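Local coordinates for endolysin (Clostridium phage phictp1, PDB 5A6S), which probably binds the bacterial cell wall through this truncated C-terminal domain, helping the phage lysin act on its clostridial host, at residues P26-N29 against N30-F34; Y18-R22 against L23-T27. The protein carries 1 engineered substitution. All coordinates share one frame; numbering follows the deposited sequence.

Interaction 1. Residues P26-N29 against N30-F34; sequences PTIN and NARKF
Asn29 and Arg32 face each other across a type I beta turn that runs from Asn29 to Arg32. Two hydrogen bonds hold the turn. The backbone one joins Arg32 N to Asn29 O at 2.9 Å. In the other, the Asn29 side chain reaches forward and OD1 accepts from Ala31 N, also at 2.9 Å. That bond is nearly straight at 170°, with the donor tilted from the amide carbonyl plane. Asn29 ND2 is taken by Asp9.

The Arg32 guanidinium folds back along the strand. Asn29 CB sits over the centre of one of its faces, 3.6 Å from CZ. The extended chain from CG to NE slides past Ile28 in the opposite direction. A water 3.0 Å from Arg32 NH1 bridges it to Thr27 OG1, which is also hydrogen-bonded to Glu17. Outside this contact, Arg32 NE and NH2 pair with an acidic side chain on a chain of another protein in the assembly.

Apolar packing comes from Ile28. CG1 lies anti to the backbone N (chi1 -175°), and CD1 is carried over the Phe34 ring in a CH-pi contact, 3.9 Å from its centroid.

An Asx turn at Asn29 overlaps the type I beta turn as the chain leaves strand 27-29, the outermost strand of the parallel sheet within this chain.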
ATOM      1  N   PRO B  26     -11.214   4.333  -9.256  1.00 18.92           N
ATOM      2  CA  PRO B  26      -9.986   3.641  -9.668  1.00 19.10           C
ATOM      3  C   PRO B  26      -8.688   4.388  -9.298  1.00 18.28           C
ATOM      4  O   PRO B  26      -8.703   5.569  -8.990  1.00 16.70           O
ATOM      5  CB  PRO B  26     -10.103   3.558 -11.177  1.00 20.09           C
ATOM      6  CG  PRO B  26     -11.530   3.900 -11.495  1.00 20.67           C
ATOM      7  CD  PRO B  26     -11.954   4.851 -10.417  1.00 21.57           C
ATOM      8  N   THR B  27      -7.563   3.683  -9.461  1.00 19.89           N
ATOM      9  CA  THR B  27      -6.219   4.330  -9.413  1.00 17.69           C
ATOM     10  C   THR B  27      -5.576   4.071 -10.734  1.00 17.58           C
ATOM     11  O   THR B  27      -5.918   3.143 -11.444  1.00 18.32           O
ATOM     12  CB  THR B  27      -5.311   3.690  -8.342  1.00 17.55           C
ATOM     13  OG1 THR B  27      -5.100   2.297  -8.645  1.00 17.33           O
ATOM     14  CG2 THR B  27      -5.958   3.853  -6.927  1.00 20.09           C
ATOM     15  N   ILE B  28      -4.587   4.890 -11.067  1.00 18.26           N
ATOM     16  CA  ILE B  28      -3.817   4.618 -12.238  1.00 18.87           C
ATOM     17  C   ILE B  28      -2.350   4.993 -11.954  1.00 17.16           C
ATOM     18  O   ILE B  28      -2.067   6.035 -11.320  1.00 19.97           O
ATOM     19  CB  ILE B  28      -4.381   5.392 -13.472  1.00 21.67           C
ATOM     20  CG1 ILE B  28      -3.632   5.014 -14.745  1.00 21.84           C
ATOM     21  CG2 ILE B  28      -4.296   6.857 -13.151  1.00 21.50           C
ATOM     22  CD1 ILE B  28      -4.270   5.394 -16.112  1.00 23.21           C
ATOM     23  N   ASN B  29      -1.460   4.134 -12.434  1.00 15.71           N
ATOM     24  CA  ASN B  29      -0.020   4.377 -12.443  1.00 19.65           C
ATOM     25  C   ASN B  29       0.279   5.522 -13.440  1.00 19.69           C
ATOM     26  O   ASN B  29      -0.075   5.414 -14.589  1.00 20.80           O
ATOM     27  CB  ASN B  29       0.741   3.135 -12.794  1.00 19.23           C
ATOM     28  CG  ASN B  29       2.248   3.251 -12.471  1.00 23.34           C
ATOM     29  OD1 ASN B  29       2.921   4.281 -12.798  1.00 20.45           O
ATOM     30  ND2 ASN B  29       2.767   2.209 -11.854  1.00 22.74           N
ATOM     31  N   ASN B  30       0.826   6.600 -12.917  1.00 20.25           N
ATOM     32  CA  ASN B  30       1.371   7.736 -13.692  1.00 24.52           C
ATOM     33  C   ASN B  30       2.218   7.407 -14.912  1.00 25.25           C
ATOM     34  O   ASN B  30       2.220   8.201 -15.843  1.00 25.94           O
ATOM     35  CB  ASN B  30       2.191   8.673 -12.782  1.00 24.61           C
ATOM     36  CG  ASN B  30       2.337  10.138 -13.361  1.00 28.55           C
ATOM     37  OD1 ASN B  30       1.498  10.670 -14.113  1.00 30.95           O
ATOM     38  ND2 ASN B  30       3.398  10.782 -12.950  1.00 23.50           N
ATOM     39  N   ALA B  31       2.873   6.265 -14.951  1.00 24.70           N
ATOM     40  CA  ALA B  31       3.630   5.840 -16.142  1.00 26.56           C
ATOM     41  C   ALA B  31       2.746   5.433 -17.320  1.00 26.27           C
ATOM     42  O   ALA B  31       3.219   5.348 -18.455  1.00 25.13           O
ATOM     43  CB  ALA B  31       4.579   4.712 -15.793  1.00 27.27           C
ATOM     44  N   ARG B  32       1.438   5.263 -17.093  1.00 23.96           N
ATOM     45  CA  ARG B  32       0.574   4.798 -18.104  1.00 21.41           C
ATOM     46  C   ARG B  32       0.086   5.980 -18.927  1.00 22.84           C
ATOM     47  O   ARG B  32      -0.362   6.988 -18.395  1.00 25.03           O
ATOM     48  CB  ARG B  32      -0.635   4.022 -17.524  1.00 20.92           C
ATOM     49  CG  ARG B  32      -0.251   2.684 -16.938  1.00 20.92           C
ATOM     50  CD  ARG B  32      -1.417   2.138 -16.057  1.00 18.71           C
ATOM     51  NE  ARG B  32      -0.950   1.072 -15.272  1.00 18.58           N
ATOM     52  CZ  ARG B  32      -1.501   0.717 -14.118  1.00 19.12           C
ATOM     53  NH1 ARG B  32      -2.601   1.296 -13.676  1.00 19.70           N
ATOM     54  NH2 ARG B  32      -0.939  -0.230 -13.429  1.00 20.37           N
ATOM     55  N   LYS B  33       0.197   5.837 -20.241  1.00 26.17           N
ATOM     56  CA  LYS B  33      -0.190   6.928 -21.156  1.00 30.22           C
ATOM     57  C   LYS B  33      -1.732   6.909 -21.316  1.00 26.65           C
ATOM     58  O   LYS B  33      -2.287   6.057 -21.980  1.00 33.19           O
ATOM     59  CB  LYS B  33       0.529   6.758 -22.487  1.00 36.50           C
ATOM     60  CG  LYS B  33       0.503   8.017 -23.339  1.00 51.67           C
ATOM     61  CD  LYS B  33       0.853   7.718 -24.812  1.00 59.83           C
ATOM     62  CE  LYS B  33      -0.394   7.530 -25.695  1.00 65.04           C
ATOM     63  NZ  LYS B  33      -0.999   8.842 -26.075  1.00 67.45           N
ATOM     64  N   PHE B  34      -2.389   7.878 -20.729  1.00 29.44           N
ATOM     65  CA  PHE B  34      -3.837   7.828 -20.545  1.00 28.12           C
ATOM     66  C   PHE B  34      -4.437   9.184 -20.834  1.00 26.84           C
ATOM     67  O   PHE B  34      -3.850  10.239 -20.547  1.00 31.31           O
ATOM     68  CB  PHE B  34      -4.090   7.374 -19.105  1.00 26.06           C
ATOM     69  CG  PHE B  34      -5.541   7.340 -18.677  1.00 25.23           C
ATOM     70  CD1 PHE B  34      -6.339   6.281 -18.993  1.00 26.83           C
ATOM     71  CD2 PHE B  34      -6.049   8.357 -17.943  1.00 25.36           C
ATOM     72  CE1 PHE B  34      -7.685   6.268 -18.609  1.00 27.10           C
ATOM     73  CE2 PHE B  34      -7.369   8.347 -17.518  1.00 25.40           C
ATOM     74  CZ  PHE B  34      -8.186   7.295 -17.853  1.00 26.09           C
TER
HETATM   75  O   HOH W   1      -3.256   0.952 -10.802  1.00 18.51           O

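Interaction 2. Residues Y18-R22 against L23-T27; sequences YLADR and LACPT
Ala20 and Thr27 meet methyl to methyl where the chain turns back from the helix. Ala20 CB lies 3.5 Å from Thr27 CG2, which is tight for two carbons. The Thr27 methyl lies anti to its carbonyl carbon. OG1 takes the other branch and is hydrogen-bonded to Glu17.

Cys25 comes in beside the same alanine. Its SG stands between the backbone N and the carbonyl carbon (chi1 73°), which brings it alongside Ala20, 4.0 Å from CB. The small alanine thus meets both the sulfur and the threonine methyl.

Leu19 and Leu23 are one helical turn apart. Their side chains cross at a slant, with Leu23 CD1 4.0 Å from Leu19 CG. Leu23 CG also packs against Leu19 O, at 3.4 Å.

Backbone bonds close the helix end. Leu23 N gives a straight bond to Leu19 O at 2.9 Å. Cys25 N bonds to Ala20 O at 3.0 Å, in the carbonyl plane and on a lone pair. Ala24 N makes a weak bond to Asp21 O at 3.3 Å. Ala24 has positive phi (52°) and is the C-prime residue of this Schellman motif, which ends the helix.

Leu19 rests on Val72 and Tyr75 of helix 65-77 and on Tyr43 and Val45 of strand 41-45. Leu23 also reaches Tyr43. Beyond the helix, Cys25 touches Asn3 and Val5 of strand 3-7. The helix end thus lies on the sheet beside helix 65-77, and the loop after it packs on strand 3-7.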
ATOM      1  N   TYR B  18      -5.653   3.896  -0.383  1.00 17.53           N
ATOM      2  CA  TYR B  18      -6.536   4.345   0.659  1.00 19.12           C
ATOM      3  C   TYR B  18      -7.452   5.476   0.183  1.00 21.44           C
ATOM      4  O   TYR B  18      -8.642   5.466   0.469  1.00 18.05           O
ATOM      5  CB  TYR B  18      -5.746   4.869   1.871  1.00 18.18           C
ATOM      6  CG  TYR B  18      -5.106   3.762   2.735  1.00 16.35           C
ATOM      7  CD1 TYR B  18      -5.894   2.914   3.500  1.00 16.27           C
ATOM      8  CD2 TYR B  18      -3.750   3.667   2.873  1.00 15.35           C
ATOM      9  CE1 TYR B  18      -5.337   1.875   4.261  1.00 15.81           C
ATOM     10  CE2 TYR B  18      -3.179   2.690   3.671  1.00 14.19           C
ATOM     11  CZ  TYR B  18      -3.978   1.781   4.356  1.00 16.78           C
ATOM     12  OH  TYR B  18      -3.390   0.873   5.147  1.00 16.21           O
ATOM     13  N   LEU B  19      -6.891   6.450  -0.537  1.00 18.21           N
ATOM     14  CA  LEU B  19      -7.765   7.505  -1.069  1.00 18.01           C
ATOM     15  C   LEU B  19      -8.844   6.949  -2.042  1.00 19.01           C
ATOM     16  O   LEU B  19     -10.024   7.340  -1.984  1.00 20.23           O
ATOM     17  CB  LEU B  19      -6.904   8.584  -1.738  1.00 19.57           C
ATOM     18  CG  LEU B  19      -7.651   9.814  -2.256  1.00 21.11           C
ATOM     19  CD1 LEU B  19      -8.375  10.508  -1.126  1.00 19.75           C
ATOM     20  CD2 LEU B  19      -6.708  10.780  -3.001  1.00 19.04           C
ATOM     21  N   ALA B  20      -8.450   6.058  -2.932  1.00 18.34           N
ATOM     22  CA  ALA B  20      -9.389   5.433  -3.881  1.00 18.14           C
ATOM     23  C   ALA B  20     -10.462   4.562  -3.166  1.00 19.02           C
ATOM     24  O   ALA B  20     -11.627   4.439  -3.594  1.00 16.62           O
ATOM     25  CB  ALA B  20      -8.602   4.622  -4.844  1.00 17.82           C
ATOM     26  N   ASP B  21     -10.076   3.964  -2.042  1.00 18.24           N
ATOM     27  CA  ASP B  21     -11.086   3.243  -1.291  1.00 18.61           C
ATOM     28  C   ASP B  21     -12.131   4.246  -0.784  1.00 20.81           C
ATOM     29  O   ASP B  21     -13.338   3.965  -0.762  1.00 20.22           O
ATOM     30  CB  ASP B  21     -10.454   2.533  -0.106  1.00 17.81           C
ATOM     31  CG  ASP B  21      -9.675   1.319  -0.489  1.00 16.11           C
ATOM     32  OD1 ASP B  21      -9.824   0.745  -1.604  1.00 16.40           O
ATOM     33  OD2 ASP B  21      -8.970   0.772   0.416  1.00 17.12           O
ATOM     34  N   ARG B  22     -11.676   5.356  -0.244  1.00 19.80           N
ATOM     35  CA  ARG B  22     -12.604   6.289   0.338  1.00 21.93           C
ATOM     36  C   ARG B  22     -13.470   6.967  -0.751  1.00 23.30           C
ATOM     37  O   ARG B  22     -14.692   7.075  -0.565  1.00 20.16           O
ATOM     38  CB  ARG B  22     -11.953   7.323   1.174  1.00 21.88           C
ATOM     39  CG  ARG B  22     -12.934   8.390   1.577  1.00 25.62           C
ATOM     40  CD  ARG B  22     -13.916   7.881   2.615  1.00 27.76           C
ATOM     41  NE  ARG B  22     -14.744   9.019   3.070  1.00 33.27           N
ATOM     42  CZ  ARG B  22     -15.734   9.571   2.349  1.00 34.55           C
ATOM     43  NH1 ARG B  22     -16.042   9.136   1.110  1.00 35.49           N
ATOM     44  NH2 ARG B  22     -16.428  10.569   2.865  1.00 38.55           N
ATOM     45  N   LEU B  23     -12.872   7.353  -1.859  1.00 19.20           N
ATOM     46  CA  LEU B  23     -13.610   7.876  -3.019  1.00 21.67           C
ATOM     47  C   LEU B  23     -14.368   6.823  -3.811  1.00 20.84           C
ATOM     48  O   LEU B  23     -15.140   7.187  -4.696  1.00 22.93           O
ATOM     49  CB  LEU B  23     -12.691   8.606  -3.980  1.00 22.43           C
ATOM     50  CG  LEU B  23     -11.973   9.817  -3.378  1.00 23.09           C
ATOM     51  CD1 LEU B  23     -10.954  10.302  -4.386  1.00 21.60           C
ATOM     52  CD2 LEU B  23     -12.846  10.966  -2.877  1.00 25.26           C
ATOM     53  N   ALA B  24     -14.121   5.534  -3.531  1.00 18.42           N
ATOM     54  CA  ALA B  24     -14.655   4.425  -4.272  1.00 20.24           C
ATOM     55  C   ALA B  24     -14.390   4.594  -5.763  1.00 23.56           C
ATOM     56  O   ALA B  24     -15.327   4.505  -6.606  1.00 21.98           O
ATOM     57  CB  ALA B  24     -16.191   4.303  -4.073  1.00 22.86           C
ATOM     58  N   CYS B  25     -13.112   4.731  -6.128  1.00 19.85           N
ATOM     59  CA  CYS B  25     -12.805   5.002  -7.491  1.00 18.70           C
ATOM     60  C   CYS B  25     -11.584   4.193  -7.979  1.00 20.28           C
ATOM     61  O   CYS B  25     -10.975   3.492  -7.197  1.00 17.42           O
ATOM     62  CB  CYS B  25     -12.547   6.484  -7.579  1.00 18.75           C
ATOM     63  SG  CYS B  25     -10.999   7.118  -6.898  1.00 19.79           S
ATOM     64  N   PRO B  26     -11.214   4.333  -9.256  1.00 18.92           N
ATOM     65  CA  PRO B  26      -9.986   3.641  -9.668  1.00 19.10           C
ATOM     66  C   PRO B  26      -8.688   4.388  -9.298  1.00 18.28           C
ATOM     67  O   PRO B  26      -8.703   5.569  -8.990  1.00 16.70           O
ATOM     68  CB  PRO B  26     -10.103   3.558 -11.177  1.00 20.09           C
ATOM     69  CG  PRO B  26     -11.530   3.900 -11.495  1.00 20.67           C
ATOM     70  CD  PRO B  26     -11.954   4.851 -10.417  1.00 21.57           C
ATOM     71  N   THR B  27      -7.563   3.683  -9.461  1.00 19.89           N
ATOM     72  CA  THR B  27      -6.219   4.330  -9.413  1.00 17.69           C
ATOM     73  C   THR B  27      -5.576   4.071 -10.734  1.00 17.58           C
ATOM     74  O   THR B  27      -5.918   3.143 -11.444  1.00 18.32           O
ATOM     75  CB  THR B  27      -5.311   3.690  -8.342  1.00 17.55           C
ATOM     76  OG1 THR B  27      -5.100   2.297  -8.645  1.00 17.33           O
ATOM     77  CG2 THR B  27      -5.958   3.853  -6.927  1.00 20.09           C
TER

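The two interactions follow one another along the chain, and their centres lie 14 Å apart. Interaction 2 comes first. It ends helix 11-23 and leads into strand 27-29. Interaction 1 then carries the chain out of that strand into the loop before strand 41-45. They share Pro26 and Thr27, so the short strand links both turns. Strand 27-29 is the outermost strand of the parallel sheet within this chain, next to strand 3-7. Strand 3-7, helix 11-23 and strand 27-29 form a beta-alpha-beta unit, and the two interactions bracket its second strand. A chain of another protein in the assembly lies within reach of both, so this side also belongs to an interface.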